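Local coordinates for MmeI (PDB 5HR4), which probably methylates the exocyclic amino group of adenine in DNA using S-adenosyl-L-methionine, as the modification activity of a Type IIL restriction-modification enzyme bound here to DNA, at residues L784-L789 / A839-R844; F759-F764 / G854-K859. All blocks are in the same frame, centred on the assembly; numbering follows the deposited sequence.

Contact 1 of 2, residues L784-L789 / A839-R844; sequences LIFGLL and AILKAR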
ATOM      1  N   LEU A 784       0.356 -17.167 -37.326  1.00 47.03           N
ATOM      2  CA  LEU A 784       1.630 -17.302 -36.639  1.00 41.08           C
ATOM      3  C   LEU A 784       1.678 -16.432 -35.388  1.00 47.30           C
ATOM      4  O   LEU A 784       2.076 -16.894 -34.309  1.00 48.24           O
ATOM      5  CB  LEU A 784       2.763 -16.942 -37.599  1.00 44.66           C
ATOM      6  CG  LEU A 784       4.128 -16.622 -36.988  1.00 48.11           C
ATOM      7  CD1 LEU A 784       4.791 -17.878 -36.455  1.00 48.81           C
ATOM      8  CD2 LEU A 784       5.012 -15.926 -38.017  1.00 57.03           C
ATOM      9  N   ILE A 785       1.267 -15.162 -35.513  1.00 49.22           N
ATOM     10  CA  ILE A 785       1.356 -14.241 -34.382  1.00 44.39           C
ATOM     11  C   ILE A 785       0.432 -14.680 -33.252  1.00 47.00           C
ATOM     12  O   ILE A 785       0.768 -14.531 -32.070  1.00 47.92           O
ATOM     13  CB  ILE A 785       1.036 -12.812 -34.826  1.00 39.41           C
ATOM     14  N   PHE A 786      -0.734 -15.241 -33.598  1.00 43.11           N
ATOM     15  CA  PHE A 786      -1.595 -15.833 -32.580  1.00 41.99           C
ATOM     16  C   PHE A 786      -0.893 -16.977 -31.855  1.00 47.76           C
ATOM     17  O   PHE A 786      -1.154 -17.224 -30.669  1.00 49.94           O
ATOM     18  CB  PHE A 786      -2.896 -16.344 -33.201  1.00 39.18           C
ATOM     19  CG  PHE A 786      -3.718 -17.162 -32.256  1.00 39.63           C
ATOM     20  CD1 PHE A 786      -4.614 -16.551 -31.401  1.00 38.12           C
ATOM     21  CD2 PHE A 786      -3.552 -18.535 -32.177  1.00 43.54           C
ATOM     22  CE1 PHE A 786      -5.366 -17.292 -30.506  1.00 39.31           C
ATOM     23  CE2 PHE A 786      -4.293 -19.286 -31.277  1.00 42.77           C
ATOM     24  CZ  PHE A 786      -5.203 -18.658 -30.440  1.00 45.71           C
ATOM     25  N   GLY A 787      -0.040 -17.719 -32.556  1.00 43.15           N
ATOM     26  CA  GLY A 787       0.750 -18.720 -31.877  1.00 48.32           C
ATOM     27  C   GLY A 787       1.728 -18.077 -30.922  1.00 45.24           C
ATOM     28  O   GLY A 787       1.881 -18.519 -29.781  1.00 43.78           O
ATOM     29  N   LEU A 788       2.369 -16.998 -31.365  1.00 42.83           N
ATOM     30  CA  LEU A 788       3.410 -16.381 -30.559  1.00 44.09           C
ATOM     31  C   LEU A 788       2.844 -15.846 -29.251  1.00 42.19           C
ATOM     32  O   LEU A 788       3.399 -16.095 -28.177  1.00 42.39           O
ATOM     33  CB  LEU A 788       4.092 -15.277 -31.355  1.00 40.81           C
ATOM     34  CG  LEU A 788       5.403 -14.828 -30.729  1.00 46.38           C
ATOM     35  CD1 LEU A 788       6.348 -16.018 -30.596  1.00 42.28           C
ATOM     36  CD2 LEU A 788       6.009 -13.730 -31.580  1.00 48.22           C
ATOM     37  N   LEU A 789       1.724 -15.125 -29.319  1.00 43.48           N
ATOM     38  CA  LEU A 789       1.112 -14.570 -28.114  1.00 43.78           C
ATOM     39  C   LEU A 789       0.402 -15.619 -27.273  1.00 39.41           C
ATOM     40  O   LEU A 789       0.055 -15.339 -26.124  1.00 38.61           O
ATOM     41  CB  LEU A 789       0.116 -13.475 -28.484  1.00 39.93           C
ATOM     42  CG  LEU A 789       0.613 -12.443 -29.478  1.00 39.18           C
ATOM     43  CD1 LEU A 789      -0.421 -11.347 -29.591  1.00 41.24           C
ATOM     44  CD2 LEU A 789       1.967 -11.892 -29.048  1.00 37.78           C
ATOM     45  N   ALA A 839      -4.224 -25.998 -34.215  1.00 44.50           N
ATOM     46  CA  ALA A 839      -4.583 -27.070 -33.291  1.00 45.09           C
ATOM     47  C   ALA A 839      -5.207 -26.510 -32.018  1.00 45.12           C
ATOM     48  O   ALA A 839      -6.183 -27.073 -31.501  1.00 43.48           O
ATOM     49  CB  ALA A 839      -3.358 -27.924 -32.967  1.00 48.02           C
ATOM     50  N   ILE A 840      -4.664 -25.397 -31.505  1.00 43.99           N
ATOM     51  CA  ILE A 840      -5.310 -24.696 -30.392  1.00 45.31           C
ATOM     52  C   ILE A 840      -6.714 -24.246 -30.789  1.00 41.72           C
ATOM     53  O   ILE A 840      -7.702 -24.544 -30.097  1.00 38.91           O
ATOM     54  CB  ILE A 840      -4.453 -23.505 -29.923  1.00 37.85           C
ATOM     55  CG1 ILE A 840      -3.194 -23.989 -29.210  1.00 41.66           C
ATOM     56  CG2 ILE A 840      -5.246 -22.626 -28.990  1.00 42.35           C
ATOM     57  CD1 ILE A 840      -2.176 -22.903 -28.942  1.00 42.64           C
ATOM     58  N   LEU A 841      -6.824 -23.524 -31.909  1.00 37.29           N
ATOM     59  CA  LEU A 841      -8.131 -23.023 -32.330  1.00 41.20           C
ATOM     60  C   LEU A 841      -9.155 -24.150 -32.413  1.00 44.78           C
ATOM     61  O   LEU A 841     -10.244 -24.056 -31.830  1.00 44.24           O
ATOM     62  CB  LEU A 841      -8.021 -22.303 -33.675  1.00 38.61           C
ATOM     63  CG  LEU A 841      -7.518 -20.860 -33.674  1.00 35.53           C
ATOM     64  CD1 LEU A 841      -7.870 -20.226 -34.994  1.00 35.78           C
ATOM     65  CD2 LEU A 841      -8.081 -20.057 -32.500  1.00 31.58           C
ATOM     66  N   LYS A 842      -8.808 -25.235 -33.120  1.00 43.01           N
ATOM     67  CA  LYS A 842      -9.718 -26.371 -33.229  1.00 39.57           C
ATOM     68  C   LYS A 842     -10.077 -26.911 -31.852  1.00 40.91           C
ATOM     69  O   LYS A 842     -11.257 -27.133 -31.549  1.00 39.88           O
ATOM     70  CB  LYS A 842      -9.099 -27.465 -34.099  1.00 39.74           C
ATOM     71  N   ALA A 843      -9.065 -27.097 -30.993  1.00 42.51           N
ATOM     72  CA  ALA A 843      -9.292 -27.607 -29.642  1.00 39.67           C
ATOM     73  C   ALA A 843     -10.355 -26.793 -28.914  1.00 43.28           C
ATOM     74  O   ALA A 843     -11.204 -27.355 -28.205  1.00 41.67           O
ATOM     75  CB  ALA A 843      -7.975 -27.600 -28.862  1.00 37.97           C
ATOM     76  N   ARG A 844     -10.323 -25.463 -29.089  1.00 43.84           N
ATOM     77  CA  ARG A 844     -11.340 -24.585 -28.511  1.00 39.94           C
ATOM     78  C   ARG A 844     -12.715 -24.860 -29.102  1.00 39.77           C
ATOM     79  O   ARG A 844     -13.701 -24.998 -28.368  1.00 42.58           O
ATOM     80  CB  ARG A 844     -10.964 -23.124 -28.747  1.00 42.04           C
ATOM     81  CG  ARG A 844      -9.897 -22.548 -27.835  1.00 42.88           C
ATOM     82  CD  ARG A 844      -9.427 -21.214 -28.396  1.00 39.29           C
ATOM     83  NE  ARG A 844      -8.421 -20.572 -27.561  1.00 45.31           N
ATOM     84  CZ  ARG A 844      -8.049 -19.305 -27.706  1.00 44.62           C
ATOM     85  NH1 ARG A 844      -8.597 -18.560 -28.660  1.00 37.93           N
ATOM     86  NH2 ARG A 844      -7.129 -18.787 -26.903  1.00 41.60           N
TER

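Contact 2 of 2, residues F759-F764 / G854-K859; sequences FIPIGF and GLYDPK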
ATOM      1  N   PHE A 759      -2.217 -18.887 -19.497  1.00 39.43           N
ATOM      2  CA  PHE A 759      -2.182 -18.145 -20.746  1.00 34.68           C
ATOM      3  C   PHE A 759      -3.257 -17.072 -20.676  1.00 34.44           C
ATOM      4  O   PHE A 759      -4.319 -17.292 -20.085  1.00 30.21           O
ATOM      5  CB  PHE A 759      -2.430 -19.069 -21.939  1.00 35.91           C
ATOM      6  CG  PHE A 759      -1.641 -20.341 -21.893  1.00 35.03           C
ATOM      7  CD1 PHE A 759      -0.348 -20.391 -22.398  1.00 41.36           C
ATOM      8  CD2 PHE A 759      -2.182 -21.493 -21.332  1.00 39.25           C
ATOM      9  CE1 PHE A 759       0.402 -21.575 -22.343  1.00 40.05           C
ATOM     10  CE2 PHE A 759      -1.449 -22.683 -21.280  1.00 34.08           C
ATOM     11  CZ  PHE A 759      -0.156 -22.719 -21.789  1.00 37.56           C
ATOM     12  N   ILE A 760      -2.981 -15.911 -21.261  1.00 38.57           N
ATOM     13  CA  ILE A 760      -4.019 -14.894 -21.424  1.00 33.51           C
ATOM     14  C   ILE A 760      -4.923 -15.310 -22.575  1.00 32.63           C
ATOM     15  O   ILE A 760      -4.453 -15.417 -23.716  1.00 38.10           O
ATOM     16  CB  ILE A 760      -3.427 -13.504 -21.679  1.00 32.94           C
ATOM     17  CG1 ILE A 760      -2.649 -13.017 -20.467  1.00 34.20           C
ATOM     18  CG2 ILE A 760      -4.530 -12.505 -21.947  1.00 43.62           C
ATOM     19  CD1 ILE A 760      -2.204 -11.593 -20.594  1.00 36.40           C
ATOM     20  N   PRO A 761      -6.214 -15.563 -22.327  1.00 33.65           N
ATOM     21  CA  PRO A 761      -7.137 -15.888 -23.428  1.00 36.20           C
ATOM     22  C   PRO A 761      -7.204 -14.800 -24.482  1.00 36.60           C
ATOM     23  O   PRO A 761      -7.763 -13.727 -24.240  1.00 34.70           O
ATOM     24  CB  PRO A 761      -8.496 -16.035 -22.728  1.00 35.58           C
ATOM     25  CG  PRO A 761      -8.173 -16.191 -21.275  1.00 34.16           C
ATOM     26  CD  PRO A 761      -6.901 -15.466 -21.031  1.00 31.36           C
ATOM     27  N   ILE A 762      -6.645 -15.066 -25.653  1.00 38.26           N
ATOM     28  CA  ILE A 762      -6.714 -14.152 -26.781  1.00 37.56           C
ATOM     29  C   ILE A 762      -7.473 -14.834 -27.928  1.00 33.06           C
ATOM     30  O   ILE A 762      -7.720 -16.034 -27.906  1.00 35.73           O
ATOM     31  CB  ILE A 762      -5.307 -13.720 -27.217  1.00 39.08           C
ATOM     32  CG1 ILE A 762      -4.515 -14.930 -27.681  1.00 32.36           C
ATOM     33  CG2 ILE A 762      -4.571 -13.084 -26.052  1.00 33.82           C
ATOM     34  CD1 ILE A 762      -3.118 -14.574 -28.023  1.00 39.98           C
ATOM     35  N   GLY A 763      -7.866 -14.056 -28.929  1.00 36.94           N
ATOM     36  CA  GLY A 763      -8.586 -14.690 -30.024  1.00 37.71           C
ATOM     37  C   GLY A 763      -8.860 -13.730 -31.162  1.00 40.06           C
ATOM     38  O   GLY A 763      -8.533 -12.544 -31.094  1.00 38.68           O
ATOM     39  N   PHE A 764      -9.473 -14.261 -32.221  1.00 38.90           N
ATOM     40  CA  PHE A 764      -9.787 -13.465 -33.399  1.00 39.62           C
ATOM     41  C   PHE A 764     -11.222 -12.961 -33.360  1.00 42.92           C
ATOM     42  O   PHE A 764     -12.134 -13.645 -32.885  1.00 42.70           O
ATOM     43  CB  PHE A 764      -9.571 -14.254 -34.683  1.00 35.21           C
ATOM     44  CG  PHE A 764      -8.135 -14.483 -35.011  1.00 39.01           C
ATOM     45  CD1 PHE A 764      -7.389 -13.499 -35.635  1.00 37.72           C
ATOM     46  CD2 PHE A 764      -7.526 -15.697 -34.710  1.00 38.30           C
ATOM     47  CE1 PHE A 764      -6.052 -13.722 -35.953  1.00 42.33           C
ATOM     48  CE2 PHE A 764      -6.193 -15.929 -35.023  1.00 31.25           C
ATOM     49  CZ  PHE A 764      -5.455 -14.947 -35.640  1.00 39.49           C
ATOM     50  N   GLY A 854     -13.961 -20.436 -19.059  1.00 41.14           N
ATOM     51  CA  GLY A 854     -14.126 -21.834 -18.695  1.00 40.05           C
ATOM     52  C   GLY A 854     -13.084 -22.739 -19.316  1.00 39.42           C
ATOM     53  O   GLY A 854     -12.655 -23.713 -18.694  1.00 44.69           O
ATOM     54  N   LEU A 855     -12.638 -22.416 -20.530  1.00 37.06           N
ATOM     55  CA  LEU A 855     -11.642 -23.242 -21.197  1.00 35.05           C
ATOM     56  C   LEU A 855     -10.238 -23.000 -20.677  1.00 40.41           C
ATOM     57  O   LEU A 855      -9.407 -23.910 -20.728  1.00 35.69           O
ATOM     58  CB  LEU A 855     -11.665 -23.003 -22.702  1.00 41.39           C
ATOM     59  CG  LEU A 855     -12.732 -23.805 -23.450  1.00 45.03           C
ATOM     60  CD1 LEU A 855     -13.155 -23.093 -24.712  1.00 40.33           C
ATOM     61  CD2 LEU A 855     -12.177 -25.159 -23.785  1.00 40.57           C
ATOM     62  N   TYR A 856      -9.938 -21.794 -20.184  1.00 44.91           N
ATOM     63  CA  TYR A 856      -8.580 -21.479 -19.751  1.00 38.87           C
ATOM     64  C   TYR A 856      -8.421 -21.377 -18.241  1.00 37.97           C
ATOM     65  O   TYR A 856      -7.337 -21.020 -17.765  1.00 37.88           O
ATOM     66  CB  TYR A 856      -8.095 -20.197 -20.425  1.00 37.04           C
ATOM     67  CG  TYR A 856      -7.574 -20.425 -21.825  1.00 39.38           C
ATOM     68  CD1 TYR A 856      -8.442 -20.672 -22.884  1.00 38.05           C
ATOM     69  CD2 TYR A 856      -6.211 -20.403 -22.087  1.00 37.96           C
ATOM     70  CE1 TYR A 856      -7.956 -20.881 -24.165  1.00 41.34           C
ATOM     71  CE2 TYR A 856      -5.719 -20.610 -23.365  1.00 39.38           C
ATOM     72  CZ  TYR A 856      -6.592 -20.845 -24.398  1.00 41.41           C
ATOM     73  OH  TYR A 856      -6.082 -21.052 -25.660  1.00 41.22           O
ATOM     74  N   ASP A 857      -9.447 -21.684 -17.476  1.00 36.65           N
ATOM     75  CA  ASP A 857      -9.222 -22.001 -16.081  1.00 38.97           C
ATOM     76  C   ASP A 857      -8.401 -23.289 -15.996  1.00 41.13           C
ATOM     77  O   ASP A 857      -8.806 -24.306 -16.579  1.00 41.63           O
ATOM     78  CB  ASP A 857     -10.566 -22.149 -15.390  1.00 42.99           C
ATOM     79  CG  ASP A 857     -10.456 -22.779 -14.027  1.00 51.65           C
ATOM     80  OD1 ASP A 857      -9.358 -22.738 -13.414  1.00 50.24           O
ATOM     81  OD2 ASP A 857     -11.491 -23.314 -13.568  1.00 54.70           O
ATOM     82  N   PRO A 858      -7.246 -23.297 -15.320  1.00 45.00           N
ATOM     83  CA  PRO A 858      -6.383 -24.495 -15.378  1.00 46.01           C
ATOM     84  C   PRO A 858      -6.906 -25.690 -14.575  1.00 48.86           C
ATOM     85  O   PRO A 858      -6.499 -26.826 -14.850  1.00 45.71           O
ATOM     86  CB  PRO A 858      -5.033 -23.986 -14.851  1.00 42.76           C
ATOM     87  CG  PRO A 858      -5.359 -22.801 -14.047  1.00 42.01           C
ATOM     88  CD  PRO A 858      -6.562 -22.159 -14.687  1.00 43.95           C
ATOM     89  N   LYS A 859      -7.807 -25.476 -13.616  1.00 50.80           N
ATOM     90  CA  LYS A 859      -8.584 -26.583 -13.067  1.00 45.65           C
ATOM     91  C   LYS A 859      -9.402 -27.280 -14.156  1.00 43.77           C
ATOM     92  O   LYS A 859      -9.229 -28.471 -14.414  1.00 46.50           O
ATOM     93  CB  LYS A 859      -9.499 -26.063 -11.956  1.00 47.72           C
TER

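Contact 1 of 2, residues L784-L789 / A839-R844
F786 drives the edge of its ring into the side of helix 827-845, where CZ lies over one face of the R844 guanidinium. The two planes are 87° apart, so the ring edge points at the flat of the guanidinium. The approach is offset toward the rim of the guanidinium, with F786 CZ 3.8 Å from R844 NH1. R844 is extended from CG to NE, which carries the group out to the phenyl edge; its nitrogens also bond elsewhere, NH1 to I762 O and NH2 to Y856 OH. I840 CG2 also meets the ring edge, near its plane, 4.2 Å from F786 CE2. L841 turns its CD2 obliquely onto F786 CZ at 3.8 Å. CG of F786 stands anti to the backbone N (chi1 170°), aiming the ring at all three. Replacing it with alanine would probably leave I840 CG2 and L841 CD2 without their apolar partner and one guanidinium face without the ring edge. The axes of 784-789 and 839-844 approach to 11.5 Å, at 78°, and a single phenyl ring spans the gap: a steep helix-helix crossing joining the target recognition domain to the helical C-terminal domain.

Contact 2 of 2, residues F759-F764 / G854-K859
Y856 OH is hydrogen-bonded to both R844 NH2 of helix 827-845 and H869 NE2 of helix 863-880. The tyrosine sits at the end of the short helix 852-856, and its ring projects from this C-terminal domain helix toward the 759-764 segment, which leads into strand 763-765 at the edge of the four-stranded antiparallel sheet of the target recognition domain. No hydrogen bond crosses between 759-764 and 854-859; the join is apolar and made by three buried residues. F759 CB meets the tyrosine ring at its edge, close to the ring plane, 3.9 Å from Y856 CE2 and 4.0 Å from Y856 CD2. The two side chains cross at about a right angle, and the F759 ring itself goes on to meet the imidazole of H869, which also meets the Y856 ring with the planes nearly perpendicular. P761 passes Y856 in the reverse sense, with P761 CG 4.1 Å from Y856 CB at the root of the tyrosine. Y856 CG is anti to its carbonyl carbon (chi1 -82°), a setting that turns the ring edge to F759 CB and brings the hydroxyl to R844 and H869. The guanidinium would probably polarise the phenol, and the two bonds fix where the ring's far end lies. The CB bonds of I760 and I762 point away from 854-859: I760 packs on M798 of helix 792-801, I762 on I749 of strand 746-750. D857 is the first residue to leave the helix, and the chain turns there in an Asx turn: K859 N bonds to D857 OD1 at 3.2 Å, reaching the oxygen from above the carboxylate plane.

How the contacts relate
R844 ties the two contacts together, their centres being 11 Å apart. Its NH1 lies 2.8 Å from I762 O of contact 2, and its NH2 lies 2.8 Å from Y856 OH, so one guanidinium reaches both segments of contact 2. A second, apolar link runs from L789 CB of contact 1 to I762 CD1, 3.4 Å apart. Both segments of contact 1 fall between the two segments of contact 2 in sequence, and helix 852-856 comes next after helix 827-845. Both contacts join the target recognition and C-terminal domains, away from the sinefungin pocket and calcium site. Contact 2 lies nearer the bound DNA, its nearest atom about 6 Å away, against about 13 Å for contact 1.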